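Side-chain contacts in lytic polysaccharide monooxygenase (Neurospora crassa, PDB 4QI8), which probably cleaves cellulose chains oxidatively at a copper centre, with a reducing agent and oxygen or hydrogen peroxide as cosubstrate: residues F100-E105 and F123-P128; Y2-V7 and L138-I143; Q77-R82 and Y177-P182; Q51-V56 and Q87-W92. All blocks are in the same frame, centred on the assembly; numbering follows the deposited sequence. Where two conformers were deposited one is given.

Contact 1: F100-E105 and F123-P128; sequences FKIYHE and FPVKIP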
# COMPACT_ATOMS: atom_id res chain seq x y z
N PHE A 100 4.41 -4.41 -7.78
CA PHE A 100 5.50 -3.45 -7.93
C PHE A 100 5.15 -2.18 -7.19
O PHE A 100 3.99 -1.77 -7.12
CB PHE A 100 5.89 -3.19 -9.40
CG PHE A 100 4.78 -2.67 -10.28
CD1 PHE A 100 3.86 -3.54 -10.85
CD2 PHE A 100 4.68 -1.32 -10.57
CE1 PHE A 100 2.86 -3.07 -11.67
CE2 PHE A 100 3.69 -0.85 -11.42
CZ PHE A 100 2.78 -1.73 -11.97
N LYS A 101 6.18 -1.58 -6.60
CA LYS A 101 6.04 -0.39 -5.79
C LYS A 101 5.99 0.83 -6.68
O LYS A 101 6.83 1.00 -7.55
CB LYS A 101 7.22 -0.29 -4.83
CG LYS A 101 7.15 0.88 -3.88
CD LYS A 101 8.40 1.00 -3.02
CE LYS A 101 8.45 -0.04 -1.93
NZ LYS A 101 9.79 -0.04 -1.27
N ILE A 102 5.01 1.70 -6.43
CA ILE A 102 4.91 2.96 -7.16
C ILE A 102 5.15 4.19 -6.29
O ILE A 102 5.26 5.29 -6.82
CB ILE A 102 3.59 3.10 -7.95
CG1 ILE A 102 2.37 3.09 -7.03
CG2 ILE A 102 3.50 2.01 -9.01
CD1 ILE A 102 1.09 3.45 -7.74
N TYR A 103 5.28 4.02 -4.99
CA TYR A 103 5.57 5.12 -4.09
C TYR A 103 6.06 4.57 -2.76
O TYR A 103 5.50 3.60 -2.25
CB TYR A 103 4.32 5.97 -3.83
CG TYR A 103 4.52 7.02 -2.75
CD1 TYR A 103 4.24 6.74 -1.42
CD2 TYR A 103 5.00 8.29 -3.06
CE1 TYR A 103 4.45 7.68 -0.44
CE2 TYR A 103 5.21 9.24 -2.08
CZ TYR A 103 4.93 8.94 -0.77
OH TYR A 103 5.13 9.89 0.22
N HIS A 104 7.07 5.21 -2.19
CA HIS A 104 7.33 5.05 -0.77
C HIS A 104 7.79 6.37 -0.16
O HIS A 104 8.40 7.20 -0.82
CB HIS A 104 8.26 3.87 -0.44
CG HIS A 104 9.67 3.97 -0.94
ND1 HIS A 104 10.46 2.85 -1.04
CD2 HIS A 104 10.46 5.01 -1.32
CE1 HIS A 104 11.66 3.18 -1.46
NE2 HIS A 104 11.69 4.49 -1.65
N GLU A 105 7.46 6.53 1.11
CA GLU A 105 7.72 7.76 1.84
C GLU A 105 9.07 7.74 2.53
O GLU A 105 9.40 6.78 3.24
CB GLU A 105 6.62 7.95 2.88
CG GLU A 105 6.74 9.21 3.70
CD GLU A 105 5.60 9.38 4.70
OE1 GLU A 105 4.59 8.65 4.60
OE2 GLU A 105 5.73 10.26 5.58
N PHE A 123 -4.26 10.54 0.62
CA PHE A 123 -2.96 10.55 -0.04
C PHE A 123 -3.13 10.54 -1.55
O PHE A 123 -3.87 9.73 -2.08
CB PHE A 123 -2.14 9.34 0.38
CG PHE A 123 -1.85 9.34 1.84
CD1 PHE A 123 -2.70 8.71 2.74
CD2 PHE A 123 -0.77 10.04 2.33
CE1 PHE A 123 -2.43 8.77 4.09
CE2 PHE A 123 -0.51 10.10 3.67
CZ PHE A 123 -1.35 9.48 4.55
N PRO A 124 -2.43 11.44 -2.25
CA PRO A 124 -2.43 11.40 -3.71
C PRO A 124 -1.53 10.28 -4.18
O PRO A 124 -0.39 10.16 -3.72
CB PRO A 124 -1.85 12.75 -4.10
CG PRO A 124 -0.94 13.09 -2.98
CD PRO A 124 -1.62 12.57 -1.75
N VAL A 125 -2.05 9.47 -5.08
CA VAL A 125 -1.32 8.33 -5.61
C VAL A 125 -1.19 8.52 -7.11
O VAL A 125 -2.19 8.50 -7.83
CB VAL A 125 -2.06 6.99 -5.33
CG1 VAL A 125 -1.25 5.83 -5.86
CG2 VAL A 125 -2.32 6.80 -3.84
N LYS A 126 0.03 8.74 -7.56
CA LYS A 126 0.27 8.94 -8.98
C LYS A 126 0.44 7.60 -9.69
O LYS A 126 1.35 6.83 -9.39
CB LYS A 126 1.48 9.84 -9.23
CG LYS A 126 1.73 10.19 -10.72
CD LYS A 126 0.48 10.74 -11.45
CE LYS A 126 0.49 12.26 -11.62
NZ LYS A 126 -0.79 12.77 -12.20
N ILE A 127 -0.46 7.33 -10.62
CA ILE A 127 -0.43 6.10 -11.40
C ILE A 127 0.51 6.30 -12.59
O ILE A 127 0.33 7.23 -13.37
CB ILE A 127 -1.85 5.76 -11.93
CG1 ILE A 127 -2.86 5.66 -10.77
CG2 ILE A 127 -1.83 4.48 -12.75
CD1 ILE A 127 -2.59 4.54 -9.76
N PRO A 128 1.54 5.44 -12.73
CA PRO A 128 2.48 5.60 -13.85
C PRO A 128 1.80 5.64 -15.22
O PRO A 128 0.84 4.91 -15.46
CB PRO A 128 3.36 4.36 -13.74
CG PRO A 128 3.33 4.02 -12.29
CD PRO A 128 1.93 4.32 -11.85
O HOH W 1 3.06 6.98 -7.27

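Contact 2: Y2-V7 and L138-I143; sequences YTFPKV and LRAEHI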
# COMPACT_ATOMS: atom_id res chain seq x y z
N TYR A 2 -6.11 3.04 12.20
CA TYR A 2 -6.86 3.64 11.10
C TYR A 2 -7.02 2.57 10.02
O TYR A 2 -6.21 1.65 9.89
CB TYR A 2 -6.18 4.91 10.52
CG TYR A 2 -4.69 4.94 10.71
CD1 TYR A 2 -4.13 5.48 11.87
CD2 TYR A 2 -3.83 4.36 9.78
CE1 TYR A 2 -2.77 5.46 12.08
CE2 TYR A 2 -2.46 4.35 9.98
CZ TYR A 2 -1.94 4.90 11.14
OH TYR A 2 -0.58 4.88 11.36
N THR A 3 -8.10 2.72 9.27
CA THR A 3 -8.33 1.95 8.06
C THR A 3 -7.99 2.81 6.84
O THR A 3 -7.79 4.01 6.94
CB THR A 3 -9.79 1.53 7.96
OG1 THR A 3 -10.57 2.71 7.86
CG2 THR A 3 -10.24 0.69 9.17
N PHE A 4 -7.94 2.15 5.69
CA PHE A 4 -7.84 2.80 4.39
C PHE A 4 -9.04 2.36 3.55
O PHE A 4 -8.95 1.45 2.73
CB PHE A 4 -6.50 2.49 3.72
CG PHE A 4 -5.34 3.15 4.39
CD1 PHE A 4 -5.04 4.47 4.11
CD2 PHE A 4 -4.55 2.48 5.30
CE1 PHE A 4 -4.00 5.11 4.74
CE2 PHE A 4 -3.50 3.13 5.94
CZ PHE A 4 -3.23 4.44 5.64
N PRO A 5 -10.21 2.98 3.79
CA PRO A 5 -11.45 2.38 3.29
C PRO A 5 -11.95 2.89 1.93
O PRO A 5 -12.93 2.36 1.42
CB PRO A 5 -12.45 2.76 4.38
CG PRO A 5 -11.98 4.14 4.80
CD PRO A 5 -10.47 4.06 4.76
N LYS A 6 -11.31 3.90 1.37
CA LYS A 6 -11.82 4.60 0.19
C LYS A 6 -10.73 4.93 -0.78
O LYS A 6 -9.62 5.25 -0.38
CB LYS A 6 -12.40 5.96 0.59
CG LYS A 6 -13.65 5.95 1.40
CD LYS A 6 -14.17 7.38 1.47
CE LYS A 6 -15.25 7.62 2.53
NZ LYS A 6 -16.61 7.12 2.20
N VAL A 7 -11.08 4.89 -2.06
CA VAL A 7 -10.27 5.51 -3.10
C VAL A 7 -11.20 6.27 -4.03
O VAL A 7 -12.36 5.89 -4.20
CB VAL A 7 -9.42 4.46 -3.85
CG1 VAL A 7 -10.30 3.49 -4.60
CG2 VAL A 7 -8.45 5.13 -4.79
N LEU A 138 -4.52 -2.03 -6.22
CA LEU A 138 -3.68 -1.00 -5.64
C LEU A 138 -3.64 -1.22 -4.14
O LEU A 138 -4.66 -1.09 -3.46
CB LEU A 138 -4.23 0.39 -5.95
CG LEU A 138 -3.53 1.57 -5.27
CD1 LEU A 138 -2.07 1.72 -5.68
CD2 LEU A 138 -4.30 2.84 -5.55
N ARG A 139 -2.47 -1.63 -3.65
CA ARG A 139 -2.27 -1.91 -2.23
C ARG A 139 -1.74 -0.66 -1.55
O ARG A 139 -0.72 -0.10 -1.96
CB ARG A 139 -1.28 -3.07 -2.06
CG ARG A 139 -0.89 -3.39 -0.64
CD ARG A 139 0.07 -4.57 -0.62
NE ARG A 139 0.50 -4.92 0.73
CZ ARG A 139 1.48 -4.31 1.39
NH1 ARG A 139 2.17 -3.34 0.80
NH2 ARG A 139 1.78 -4.68 2.62
N ALA A 140 -2.44 -0.25 -0.48
CA ALA A 140 -2.04 0.84 0.39
C ALA A 140 -1.50 0.26 1.68
O ALA A 140 -2.11 -0.65 2.24
CB ALA A 140 -3.24 1.71 0.72
N GLU A 141 -0.38 0.79 2.16
CA GLU A 141 0.07 0.47 3.50
C GLU A 141 0.66 1.68 4.18
O GLU A 141 1.35 2.50 3.57
CB GLU A 141 1.06 -0.69 3.55
CG GLU A 141 2.49 -0.33 3.16
CD GLU A 141 3.41 -1.54 3.07
OE1 GLU A 141 4.31 -1.49 2.19
OE2 GLU A 141 3.23 -2.53 3.81
N HIS A 142 0.37 1.77 5.47
CA HIS A 142 1.12 2.62 6.36
C HIS A 142 1.84 1.72 7.35
O HIS A 142 1.24 0.78 7.89
CB HIS A 142 0.23 3.58 7.14
CG HIS A 142 1.04 4.58 7.88
ND1 HIS A 142 1.10 4.64 9.26
CD2 HIS A 142 1.93 5.49 7.42
CE1 HIS A 142 1.97 5.57 9.60
NE2 HIS A 142 2.49 6.09 8.51
N ILE A 143 3.12 2.01 7.60
CA ILE A 143 3.90 1.21 8.54
C ILE A 143 4.20 2.06 9.77
O ILE A 143 5.03 2.97 9.71
CB ILE A 143 5.22 0.69 7.92
CG1 ILE A 143 4.97 0.11 6.52
CG2 ILE A 143 5.81 -0.36 8.83
CD1 ILE A 143 6.23 -0.37 5.79

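Contact 3: Q77-R82 and Y177-P182; sequences QFYLAR and YKVSFP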
# COMPACT_ATOMS: atom_id res chain seq x y z
N GLN A 77 3.35 3.51 1.77
CA GLN A 77 3.87 2.89 0.54
C GLN A 77 2.68 2.38 -0.27
O GLN A 77 1.67 1.96 0.29
CB GLN A 77 4.85 1.76 0.84
CG GLN A 77 5.84 2.11 1.94
CD GLN A 77 7.07 1.22 2.02
OE1 GLN A 77 8.15 1.71 2.35
NE2 GLN A 77 6.92 -0.06 1.75
N PHE A 78 2.81 2.43 -1.60
CA PHE A 78 1.77 1.95 -2.50
C PHE A 78 2.36 1.02 -3.55
O PHE A 78 3.44 1.28 -4.09
CB PHE A 78 1.06 3.12 -3.21
CG PHE A 78 0.26 4.00 -2.29
CD1 PHE A 78 -1.03 3.65 -1.92
CD2 PHE A 78 0.79 5.18 -1.80
CE1 PHE A 78 -1.76 4.45 -1.08
CE2 PHE A 78 0.06 5.98 -0.94
CZ PHE A 78 -1.21 5.62 -0.58
N TYR A 79 1.62 -0.04 -3.86
CA TYR A 79 2.01 -1.02 -4.86
C TYR A 79 0.84 -1.28 -5.81
O TYR A 79 -0.33 -1.21 -5.41
CB TYR A 79 2.37 -2.36 -4.23
CG TYR A 79 3.59 -2.42 -3.34
CD1 TYR A 79 3.59 -1.87 -2.07
CD2 TYR A 79 4.73 -3.10 -3.76
CE1 TYR A 79 4.72 -1.98 -1.24
CE2 TYR A 79 5.84 -3.24 -2.94
CZ TYR A 79 5.83 -2.68 -1.69
OH TYR A 79 6.94 -2.84 -0.90
N LEU A 80 1.18 -1.63 -7.04
CA LEU A 80 0.21 -2.12 -8.01
C LEU A 80 0.48 -3.57 -8.38
O LEU A 80 1.63 -4.03 -8.35
CB LEU A 80 0.30 -1.31 -9.30
CG LEU A 80 -0.34 0.08 -9.26
CD1 LEU A 80 0.02 0.88 -10.51
CD2 LEU A 80 -1.86 -0.02 -9.13
N ALA A 81 -0.57 -4.28 -8.77
CA ALA A 81 -0.45 -5.62 -9.34
C ALA A 81 -1.49 -5.76 -10.44
O ALA A 81 -2.66 -5.48 -10.21
CB ALA A 81 -0.65 -6.70 -8.28
N ARG A 82 -1.05 -6.20 -11.61
CA ARG A 82 -1.95 -6.29 -12.76
C ARG A 82 -2.59 -7.67 -12.85
O ARG A 82 -1.92 -8.70 -12.93
CB ARG A 82 -1.20 -5.99 -14.05
CG ARG A 82 -2.13 -5.91 -15.25
CD ARG A 82 -1.38 -5.58 -16.53
NE ARG A 82 -2.27 -5.46 -17.69
CZ ARG A 82 -2.75 -6.49 -18.38
NH1 ARG A 82 -2.45 -7.74 -18.06
NH2 ARG A 82 -3.53 -6.26 -19.43
N TYR A 177 11.59 -5.55 -9.89
CA TYR A 177 10.61 -4.67 -9.27
C TYR A 177 9.48 -5.43 -8.62
O TYR A 177 8.86 -4.93 -7.69
CB TYR A 177 10.05 -3.67 -10.29
CG TYR A 177 11.08 -2.65 -10.72
CD1 TYR A 177 11.30 -1.51 -9.97
CD2 TYR A 177 11.85 -2.85 -11.86
CE1 TYR A 177 12.26 -0.57 -10.35
CE2 TYR A 177 12.81 -1.92 -12.24
CZ TYR A 177 13.02 -0.79 -11.48
OH TYR A 177 13.98 0.12 -11.88
N LYS A 178 9.18 -6.63 -9.11
CA LYS A 178 7.99 -7.35 -8.66
C LYS A 178 8.26 -8.29 -7.51
O LYS A 178 9.22 -9.08 -7.54
CB LYS A 178 7.36 -8.13 -9.80
CG LYS A 178 6.71 -7.24 -10.84
CD LYS A 178 5.95 -8.06 -11.84
CE LYS A 178 6.07 -7.49 -13.22
NZ LYS A 178 5.50 -8.42 -14.23
N VAL A 179 7.38 -8.23 -6.51
CA VAL A 179 7.50 -9.02 -5.31
C VAL A 179 6.16 -9.64 -4.93
O VAL A 179 5.12 -9.31 -5.50
CB VAL A 179 8.04 -8.17 -4.13
CG1 VAL A 179 9.42 -7.62 -4.49
CG2 VAL A 179 7.07 -7.05 -3.75
N SER A 180 6.20 -10.55 -3.97
CA SER A 180 5.00 -11.19 -3.47
C SER A 180 4.67 -10.72 -2.05
O SER A 180 5.55 -10.29 -1.30
CB SER A 180 5.17 -12.71 -3.48
OG SER A 180 6.16 -13.12 -2.57
N PHE A 181 3.39 -10.82 -1.71
CA PHE A 181 2.93 -10.60 -0.34
C PHE A 181 2.06 -11.78 0.07
O PHE A 181 1.07 -12.04 -0.59
CB PHE A 181 2.11 -9.32 -0.22
CG PHE A 181 2.94 -8.07 -0.29
CD1 PHE A 181 3.75 -7.72 0.77
CD2 PHE A 181 2.95 -7.29 -1.42
CE1 PHE A 181 4.56 -6.59 0.71
CE2 PHE A 181 3.74 -6.15 -1.47
CZ PHE A 181 4.55 -5.80 -0.42
N PRO A 182 2.44 -12.51 1.12
CA PRO A 182 3.69 -12.40 1.87
C PRO A 182 4.90 -12.82 1.02
O PRO A 182 4.74 -13.49 -0.00
CB PRO A 182 3.48 -13.35 3.05
CG PRO A 182 2.52 -14.37 2.54
CD PRO A 182 1.61 -13.65 1.59

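Contact 4: Q51-V56 and Q87-W92; sequences QSTLSV and QDINSW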
# COMPACT_ATOMS: atom_id res chain seq x y z
N GLN A 51 -16.96 -4.19 -3.83
CA GLN A 51 -18.25 -4.08 -4.48
C GLN A 51 -18.12 -3.68 -5.95
O GLN A 51 -18.92 -4.11 -6.79
CB GLN A 51 -19.12 -3.06 -3.77
CG GLN A 51 -19.56 -3.45 -2.37
CD GLN A 51 -20.39 -2.36 -1.73
OE1 GLN A 51 -19.98 -1.20 -1.67
NE2 GLN A 51 -21.58 -2.71 -1.27
N SER A 52 -17.15 -2.82 -6.24
CA SER A 52 -16.97 -2.27 -7.58
C SER A 52 -15.49 -2.05 -7.88
O SER A 52 -14.64 -2.20 -6.99
CB SER A 52 -17.74 -0.94 -7.71
OG SER A 52 -19.12 -1.10 -7.41
N THR A 53 -15.20 -1.70 -9.12
CA THR A 53 -13.85 -1.47 -9.61
C THR A 53 -13.83 -0.08 -10.24
O THR A 53 -14.69 0.24 -11.04
CB THR A 53 -13.48 -2.56 -10.63
OG1 THR A 53 -13.47 -3.84 -9.97
CG2 THR A 53 -12.13 -2.31 -11.27
N LEU A 54 -12.86 0.74 -9.85
CA LEU A 54 -12.79 2.15 -10.23
C LEU A 54 -11.96 2.36 -11.49
O LEU A 54 -10.80 1.98 -11.53
CB LEU A 54 -12.19 2.95 -9.09
CG LEU A 54 -12.11 4.46 -9.33
CD1 LEU A 54 -13.50 5.08 -9.43
CD2 LEU A 54 -11.29 5.13 -8.23
N SER A 55 -12.55 2.97 -12.51
CA SER A 55 -11.84 3.28 -13.74
C SER A 55 -10.98 4.54 -13.57
O SER A 55 -11.47 5.57 -13.11
CB SER A 55 -12.83 3.47 -14.90
OG SER A 55 -12.14 3.65 -16.12
N VAL A 56 -9.71 4.44 -13.93
CA VAL A 56 -8.77 5.55 -13.81
C VAL A 56 -7.80 5.53 -14.98
O VAL A 56 -7.36 4.46 -15.39
CB VAL A 56 -7.96 5.48 -12.50
CG1 VAL A 56 -7.25 4.16 -12.37
CG2 VAL A 56 -6.96 6.62 -12.41
N GLN A 87 -8.53 -13.20 -16.50
CA GLN A 87 -8.95 -13.38 -15.11
C GLN A 87 -9.81 -12.20 -14.68
O GLN A 87 -9.57 -11.06 -15.06
CB GLN A 87 -7.73 -13.50 -14.20
CG GLN A 87 -6.89 -14.73 -14.48
CD GLN A 87 -7.66 -16.02 -14.28
OE1 GLN A 87 -8.04 -16.36 -13.16
NE2 GLN A 87 -7.90 -16.73 -15.37
N ASP A 88 -10.81 -12.49 -13.87
CA ASP A 88 -11.71 -11.47 -13.33
C ASP A 88 -11.11 -10.89 -12.06
O ASP A 88 -10.79 -11.63 -11.15
CB ASP A 88 -13.03 -12.16 -13.02
CG ASP A 88 -14.13 -11.19 -12.60
OD1 ASP A 88 -13.84 -10.10 -12.06
OD2 ASP A 88 -15.32 -11.55 -12.80
N ILE A 89 -10.99 -9.57 -12.00
CA ILE A 89 -10.41 -8.93 -10.84
C ILE A 89 -11.11 -9.32 -9.53
O ILE A 89 -10.44 -9.46 -8.52
CB ILE A 89 -10.37 -7.40 -11.00
CG1 ILE A 89 -9.68 -6.76 -9.80
CG2 ILE A 89 -11.76 -6.84 -11.22
CD1 ILE A 89 -9.15 -5.39 -10.05
N ASN A 90 -12.42 -9.54 -9.55
CA ASN A 90 -13.13 -9.88 -8.32
C ASN A 90 -12.61 -11.15 -7.69
O ASN A 90 -12.66 -11.32 -6.48
CB ASN A 90 -14.63 -10.05 -8.56
CG ASN A 90 -15.36 -8.74 -8.76
OD1 ASN A 90 -14.88 -7.67 -8.40
ND2 ASN A 90 -16.56 -8.84 -9.32
N SER A 91 -12.10 -12.06 -8.52
CA SER A 91 -11.67 -13.37 -8.06
C SER A 91 -10.16 -13.43 -7.80
O SER A 91 -9.67 -14.40 -7.21
CB SER A 91 -12.08 -14.44 -9.08
OG SER A 91 -13.50 -14.47 -9.28
N TRP A 92 -9.42 -12.42 -8.23
CA TRP A 92 -7.96 -12.50 -8.23
C TRP A 92 -7.36 -12.00 -6.91
O TRP A 92 -7.56 -10.85 -6.52
CB TRP A 92 -7.40 -11.69 -9.39
CG TRP A 92 -5.97 -11.98 -9.72
CD1 TRP A 92 -5.46 -13.14 -10.24
CD2 TRP A 92 -4.86 -11.09 -9.59
NE1 TRP A 92 -4.11 -13.02 -10.44
CE2 TRP A 92 -3.71 -11.78 -10.04
CE3 TRP A 92 -4.72 -9.78 -9.14
CZ2 TRP A 92 -2.45 -11.18 -10.07
CZ3 TRP A 92 -3.47 -9.19 -9.16
CH2 TRP A 92 -2.36 -9.89 -9.63

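Contact 1: F100-E105 and F123-P128
I102 carries this contact: P128 and V125 close on two different branches of its side chain. Its CG1 sits between the backbone N and the carbonyl carbon (chi1 62°), and the chain then extends, which sends CD1 one way and CG2 another. CD1 reaches V125 CG1 at 3.8 Å and lies equally far, 3.8 Å, from the carbonyl oxygen O of K126. On the other branch, I102 CG2 lies 3.9 Å from P128 CG, with P128 CD close beside it. The I102 side chain crosses both V125 and P128 at about a right angle, meeting each with the end of a branch and not lying alongside. Polar linkage comes through one water, which donates to I102 O (2.8 Å) and to K126 O (2.7 Å). Cut back to an alanine, this position would probably lose its hold on V125 CG1 and P128 CG, leaving little beyond the water bridge to join the two segments. Within its own sheet I102 shares the partner F78 with Y103, the pattern of a classic beta bulge. The contact thus links strand 99-104 of the mixed sheet to the end of strand 122-126 in the three-stranded sheet, across the two layers of the AA9 beta-sandwich.

Contact 2: Y2-V7 and L138-I143
Y2 and H142 are brought together by two first torsions: the chi1 of Y2 is 27°, well off a staggered value, while H142 holds CG anti to its backbone N (chi1 -171°). The result is a hydrogen bond of 2.7 Å between Y2 OH and H142 ND1, in which either atom could be the donor. Each partner lies near the other ring's plane, at its edge, yet the rings are inclined by 56° with centroids 5.6 Å apart, an oblique pair held by the hydrogen bond. F4 supplies the apolar part. The edge of its ring comes up to H142 CB, with F4 CZ and F4 CE2 each 3.9 Å from it, and A140 CB lies obliquely 4.5 Å from F4 CG. All four residues are buried, and H142 is further tied by a weak hydrogen bond from NE2 to G74 O. The Y2 ring also meets Y157 and packs edge-to-face with Y71. Its side chain comes within about 3 Å of the H72 side chain, nearest atoms, and about 5 Å of the copper ion. H142 thus probably helps to position Y2 as a second-shell residue beside the histidine brace of H1 and H72, which, with Y157 also at the copper, is characteristic of AA9 monooxygenases.

Contact 3: Q77-R82 and Y177-P182
F181 points the edge of its ring at the face of Y79. The planes stand at 87° with centroids 5.0 Å apart, which defines a T-shaped (edge-to-face) pair. The foremost atom is F181 CZ, above one face of Y79 but displaced toward its rim, 3.6 Å from Y79 CZ. F181 CE2 stands beside it, 3.9 Å from Y79 CD2, so two adjacent edge atoms share the approach. Both first torsions put CG anti to the carbonyl carbon (-66° for Y79, -74° for F181); the side chains meet at about a right angle. V179 adds a smaller apolar touch, its CG2 4.1 Å from Y79 CE2 and oblique to the ring. The phenol hydroxyl of Y79 is hydrogen-bonded to the hydroxyl of Y185, whose ring also meets F181 edge-to-face. A leucine in place of Y79 would probably leave the F181 edge without its aromatic face and the Y185 hydroxyl without this partner. The contact joins inner strand 76-82 to the weakly bonded edge strand 178-179, through V179, and to the loop after it, through F181. Its chemistry is directional: the ring hydrogens of F181, slightly positive, face the pi cloud of Y79, while the F181 ring also takes part in a cation-pi contact with R139. The cluster is therefore likely to be held by electrostatic fit as well as burial.

Contact 4: Q51-V56 and Q87-W92
T53 and I89 meet tip to tip, and this is the tight part of the contact: T53 OG1 is 3.7 Å from I89 CG2. T53 holds OG1 anti to its carbonyl carbon, beside the backbone N (chi1 -63°), which sets the hydroxyl against the methyl. The I89 side is buried. On the looser side, N90 approaches with its amide, but OD1 stays 4.4 Å from T53 OG1, too far for a direct bond. Q162 spans the difference, since its NE2 is hydrogen-bonded both to T53 OG1 and to N90 OD1. Next to this, D88 is exposed and takes no part in the touching; it shapes the loop instead. Its OD1 accepts from N90 N at 2.9 Å and 158°, reached from above the carboxylate plane, which makes an Asx turn. The bonds S91 N to D88 O (3.0 Å) and W92 N to I89 O (3.1 Å) tighten the same bend. With a total of 96 Å² buried and a centre about 17 Å from that of the chain, the contact is peripheral. It sets the loop between strands 76-82 and 99-104 against the outermost strand 54-57, while I89 packs on Q162 of strand 155-166 and S135 of strand 134-144.

Contacts 2 and 3 are buried, contact 1 partly so, and contact 4 lies at the periphery. Contacts 1 and 2 both cross between the two sheets and touch through I102, V125 and L138 and through F123 and F4; the first is aliphatic with a water bridge, the second aromatic and polar beside the copper site. Contact 3 keeps to the mixed sheet, and its strand 76-82 lies between strand 99-104 of contact 1 and strand 134-144 of contact 2, with backbone bonds on both flanks. Contact 4 buries the least surface and relies on Q162 for its polar link; W92 brings its loop onto A81 of contact 3.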